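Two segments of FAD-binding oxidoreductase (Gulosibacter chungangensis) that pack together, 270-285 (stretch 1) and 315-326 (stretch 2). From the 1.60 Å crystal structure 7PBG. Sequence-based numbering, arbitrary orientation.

Stretch 1, residues 270-285: APLQAAPIVRNVTFDA
Stretch 2 315-326: IGHWIVYGTCYG

The apolar centre lies where strand 277-280 pairs with the strand that begins at Trp318, the two running antiparallel (154° between N-to-C directions, axes 4.6 Å apart at closest approach). On one face sit Val278, Asn280, Trp318 and Val320. Both valines are t, and Val278 CG2 lies 4.0 Å from Val320 CG2, while Val278 CG1 is 3.9 Å from Trp318 CE3. Trp318 (chi1 -66°, chi2 104°) swings its six-membered ring over Asn280, whose CB stands 4.0 Å from the ring centroid and 24° off the normal, a CH-pi contact. Pro276 CB extends this patch, 4.0 Å from Val320 CG1.

The other face carries Ile277 (p, t), Arg279, Ile319 and Tyr321 (m, chi2 -78°). Ile277 CG1 packs 3.8 Å from Tyr321 CB. Ile319, with chi1 -46° and chi2 at 92° between wells, brings CD1 to 4.1 Å from Val281 CA. Beyond it, Val281 (p) sets CG2 3.8 Å from Ile315 CD1.

Register follows from the backbone. Ile277-Tyr321 and Arg279-Ile319 are hydrogen-bonded pairs, CA-CA 5.5 and 5.4 Å: Ile277 N to Tyr321 O and Tyr321 N to Ile277 O are both 3.1 Å, Arg279 N to Ile319 O is 2.8 Å, and Ile319 N to Arg279 O is 2.9 Å. Val278-Val320 and Asn280-Trp318 are the non-hydrogen-bonded pairs between and beyond them. Extended backbones (Val278 -130/101, Ile319 -127/130) maintain the alternation. A weak bond, Val281 N to His317 O at 3.0 Å, continues the ladder as stretch 1 turns helical (Val281 -61/-35). Asn280 (p) suits the N-cap: its OD1 accepts from Phe283 N at 3.3 Å.

That turn brings Asp284 CB toward stretch 2, where Tyr321 OH donates to Asp284 OD2 at a very short 2.5 Å. The tyrosine thus combines apolar packing with a polar tip. Arg279 (p, t, p, chi4 172°) lays CD at the edge of the Tyr321 ring, 4.1 Å from CE2, and forms a salt bridge to Asp284.

Before Ile277, stretch 1 is loop and lies farther from the strand of stretch 2 (Gln273 CA to Cys324 CA 6.3 Å, Ala274 CA to Thr323 CA 6.8 Å), and Gln273 (m, t, chi3 -80°) bridges the gap with its amide: Tyr325 N donates to Gln273 OE1 and Gln273 NE2 donates to Tyr325 O, each at 2.8 Å. One water accepts from Gln273 N (2.9 Å) and donates to Thr323 O (2.5 Å); a second donates to Ala274 O (2.9 Å) and accepts from Thr323 N (3.1 Å). Ala274 N is left without a partner. Altogether 975 Å² is buried.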

# COMPACT_ATOMS: atom_id res chain seq x y z
N ALA A 270 8.52 -13.62 11.53
CA ALA A 270 8.67 -14.45 12.74
C ALA A 270 10.03 -15.11 12.66
O ALA A 270 10.43 -15.56 11.58
CB ALA A 270 7.55 -15.47 12.84
N PRO A 271 10.78 -15.23 13.78
CA PRO A 271 10.35 -14.73 15.11
C PRO A 271 10.47 -13.23 15.38
O PRO A 271 9.99 -12.76 16.37
CB PRO A 271 11.34 -15.45 16.02
CG PRO A 271 12.59 -15.48 15.21
CD PRO A 271 12.08 -15.89 13.86
N LEU A 272 11.00 -12.45 14.45
CA LEU A 272 11.00 -10.99 14.59
C LEU A 272 9.69 -10.49 13.97
O LEU A 272 9.58 -10.42 12.72
CB LEU A 272 12.26 -10.38 13.96
CG LEU A 272 13.59 -10.62 14.67
CD1 LEU A 272 14.76 -10.10 13.83
CD2 LEU A 272 13.60 -9.95 16.05
N GLN A 273 8.70 -10.28 14.84
CA GLN A 273 7.31 -9.92 14.44
C GLN A 273 7.20 -8.43 14.15
O GLN A 273 6.27 -8.03 13.38
CB GLN A 273 6.38 -10.30 15.58
CG GLN A 273 6.33 -11.79 15.81
CD GLN A 273 5.66 -12.01 17.15
OE1 GLN A 273 6.30 -11.86 18.18
NE2 GLN A 273 4.42 -12.52 17.12
N ALA A 274 8.09 -7.65 14.73
CA ALA A 274 8.29 -6.24 14.36
C ALA A 274 9.75 -6.07 13.97
O ALA A 274 10.60 -6.79 14.48
CB ALA A 274 7.86 -5.36 15.53
N ALA A 275 10.02 -5.11 13.10
CA ALA A 275 11.39 -4.82 12.64
C ALA A 275 12.19 -4.28 13.83
O ALA A 275 11.77 -3.32 14.46
CB ALA A 275 11.33 -3.84 11.51
N PRO A 276 13.24 -4.99 14.29
CA PRO A 276 14.02 -4.45 15.38
C PRO A 276 14.87 -3.27 14.92
O PRO A 276 15.08 -3.10 13.73
CB PRO A 276 14.81 -5.66 15.89
CG PRO A 276 14.97 -6.53 14.66
CD PRO A 276 13.72 -6.31 13.84
N ILE A 277 15.34 -2.49 15.88
CA ILE A 277 16.31 -1.40 15.62
C ILE A 277 17.70 -1.90 16.02
O ILE A 277 17.85 -2.70 16.93
CB ILE A 277 15.91 -0.10 16.33
CG1 ILE A 277 15.84 -0.26 17.84
CG2 ILE A 277 14.58 0.41 15.77
CD1 ILE A 277 15.67 1.05 18.61
N VAL A 278 18.70 -1.33 15.40
CA VAL A 278 20.12 -1.62 15.72
C VAL A 278 20.78 -0.27 15.90
O VAL A 278 20.97 0.42 14.86
CB VAL A 278 20.82 -2.46 14.64
CG1 VAL A 278 22.19 -2.88 15.15
CG2 VAL A 278 19.99 -3.67 14.23
N ARG A 279 20.98 0.17 17.14
CA ARG A 279 21.57 1.52 17.31
C ARG A 279 22.99 1.43 17.84
O ARG A 279 23.36 0.47 18.55
CB ARG A 279 20.72 2.43 18.19
CG ARG A 279 20.30 1.86 19.50
CD ARG A 279 19.58 3.00 20.22
NE ARG A 279 18.49 3.71 19.55
CZ ARG A 279 17.71 4.62 20.18
NH1 ARG A 279 17.94 4.96 21.44
NH2 ARG A 279 16.73 5.23 19.52
N ASN A 280 23.73 2.48 17.56
CA ASN A 280 25.09 2.60 18.12
C ASN A 280 25.02 3.13 19.55
O ASN A 280 23.99 3.69 19.97
CB ASN A 280 26.01 3.39 17.22
CG ASN A 280 25.74 4.87 17.10
OD1 ASN A 280 24.67 5.37 17.43
ND2 ASN A 280 26.73 5.57 16.58
N VAL A 281 26.13 2.98 20.27
CA VAL A 281 26.17 3.39 21.70
C VAL A 281 25.89 4.89 21.81
O VAL A 281 25.18 5.33 22.78
CB VAL A 281 27.47 2.97 22.40
CG1 VAL A 281 28.70 3.62 21.83
CG2 VAL A 281 27.36 3.24 23.89
N THR A 282 26.34 5.69 20.86
CA THR A 282 26.14 7.14 21.00
C THR A 282 24.64 7.47 21.05
O THR A 282 24.24 8.38 21.84
CB THR A 282 26.82 7.90 19.86
OG1 THR A 282 28.16 7.42 19.81
CG2 THR A 282 26.83 9.39 20.10
N PHE A 283 23.83 6.78 20.25
CA PHE A 283 22.38 7.09 20.18
C PHE A 283 21.79 6.77 21.54
O PHE A 283 21.12 7.61 22.16
CB PHE A 283 21.78 6.34 19.00
CG PHE A 283 20.45 6.86 18.51
CD1 PHE A 283 20.07 6.59 17.22
CD2 PHE A 283 19.63 7.62 19.31
CE1 PHE A 283 18.86 7.05 16.74
CE2 PHE A 283 18.42 8.11 18.83
CZ PHE A 283 18.01 7.77 17.57
N ASP A 284 22.09 5.58 22.07
CA ASP A 284 21.52 5.22 23.39
C ASP A 284 22.04 6.20 24.44
O ASP A 284 21.25 6.64 25.30
CB ASP A 284 21.82 3.78 23.79
CG ASP A 284 20.69 2.78 23.55
OD1 ASP A 284 19.60 3.17 22.99
OD2 ASP A 284 20.89 1.61 23.96
N ALA A 285 23.34 6.46 24.48
CA ALA A 285 23.93 7.38 25.47
C ALA A 285 23.19 8.72 25.43
O ALA A 285 22.80 9.25 26.46
CB ALA A 285 25.41 7.51 25.19
N ILE A 315 25.96 -1.36 28.28
CA ILE A 315 25.26 -1.73 27.02
C ILE A 315 26.29 -2.33 26.03
O ILE A 315 27.09 -3.18 26.43
CB ILE A 315 24.40 -0.55 26.55
CG1 ILE A 315 25.19 0.74 26.29
CG2 ILE A 315 23.32 -0.25 27.59
CD1 ILE A 315 24.32 1.87 25.81
N GLY A 316 26.23 -1.95 24.76
CA GLY A 316 27.18 -2.45 23.75
C GLY A 316 27.52 -1.33 22.81
O GLY A 316 26.81 -0.33 22.82
N HIS A 317 28.51 -1.52 21.94
CA HIS A 317 28.74 -0.57 20.83
C HIS A 317 27.54 -0.57 19.88
O HIS A 317 27.33 0.47 19.21
CB HIS A 317 30.03 -0.96 20.12
CG HIS A 317 31.23 -0.47 20.84
ND1 HIS A 317 31.59 0.86 20.85
CD2 HIS A 317 32.12 -1.10 21.64
CE1 HIS A 317 32.66 1.02 21.61
NE2 HIS A 317 33.01 -0.16 22.10
N TRP A 318 26.84 -1.71 19.74
CA TRP A 318 25.57 -1.89 19.01
C TRP A 318 24.59 -2.50 20.00
O TRP A 318 25.01 -3.40 20.78
CB TRP A 318 25.74 -2.76 17.76
CG TRP A 318 26.59 -2.09 16.74
CD1 TRP A 318 27.89 -2.37 16.43
CD2 TRP A 318 26.21 -0.97 15.92
NE1 TRP A 318 28.33 -1.49 15.48
CE2 TRP A 318 27.33 -0.64 15.13
CE3 TRP A 318 25.02 -0.26 15.75
CZ2 TRP A 318 27.30 0.40 14.19
CZ3 TRP A 318 24.98 0.77 14.84
CH2 TRP A 318 26.11 1.08 14.07
N ILE A 319 23.37 -2.02 19.96
CA ILE A 319 22.26 -2.59 20.74
C ILE A 319 21.13 -2.88 19.76
O ILE A 319 20.72 -1.99 18.98
CB ILE A 319 21.82 -1.62 21.85
CG1 ILE A 319 22.99 -1.03 22.64
CG2 ILE A 319 20.80 -2.30 22.73
CD1 ILE A 319 23.51 0.27 22.12
N VAL A 320 20.62 -4.09 19.83
CA VAL A 320 19.36 -4.51 19.16
C VAL A 320 18.25 -4.40 20.19
O VAL A 320 18.39 -4.96 21.25
CB VAL A 320 19.45 -5.91 18.55
CG1 VAL A 320 18.11 -6.39 18.02
CG2 VAL A 320 20.55 -5.94 17.49
N TYR A 321 17.18 -3.70 19.83
CA TYR A 321 15.93 -3.73 20.59
C TYR A 321 14.82 -4.32 19.72
O TYR A 321 14.66 -3.91 18.57
CB TYR A 321 15.53 -2.31 21.01
CG TYR A 321 16.48 -1.69 22.00
CD1 TYR A 321 16.44 -2.04 23.35
CD2 TYR A 321 17.40 -0.74 21.61
CE1 TYR A 321 17.29 -1.45 24.26
CE2 TYR A 321 18.29 -0.19 22.50
CZ TYR A 321 18.21 -0.51 23.84
OH TYR A 321 19.09 0.08 24.69
N GLY A 322 14.05 -5.23 20.30
CA GLY A 322 12.88 -5.84 19.68
C GLY A 322 11.81 -6.20 20.71
O GLY A 322 12.03 -6.07 21.92
N THR A 323 10.70 -6.70 20.19
CA THR A 323 9.53 -7.13 20.99
C THR A 323 8.83 -8.31 20.30
O THR A 323 8.77 -8.39 19.07
CB THR A 323 8.59 -5.95 21.24
OG1 THR A 323 9.31 -4.88 21.83
CG2 THR A 323 7.41 -6.36 22.11
N CYS A 324 8.40 -9.25 21.12
CA CYS A 324 7.58 -10.40 20.72
C CYS A 324 6.16 -10.19 21.27
O CYS A 324 5.95 -9.57 22.38
CB CYS A 324 8.21 -11.68 21.25
SG CYS A 324 9.68 -12.13 20.30
N TYR A 325 5.21 -10.64 20.48
CA TYR A 325 3.76 -10.39 20.69
C TYR A 325 3.01 -11.71 20.63
O TYR A 325 3.22 -12.47 19.67
CB TYR A 325 3.18 -9.48 19.61
CG TYR A 325 3.95 -8.19 19.43
CD1 TYR A 325 3.51 -7.02 20.01
CD2 TYR A 325 5.15 -8.15 18.75
CE1 TYR A 325 4.19 -5.82 19.87
CE2 TYR A 325 5.87 -6.98 18.64
CZ TYR A 325 5.37 -5.79 19.16
OH TYR A 325 6.11 -4.62 19.04
N GLY A 326 2.10 -11.94 21.57
CA GLY A 326 1.14 -13.04 21.45
C GLY A 326 0.92 -13.70 22.79
O GLY A 326 1.33 -13.18 23.81
O HOH W 1 9.95 -9.89 17.45
O HOH W 2 11.04 -6.02 17.23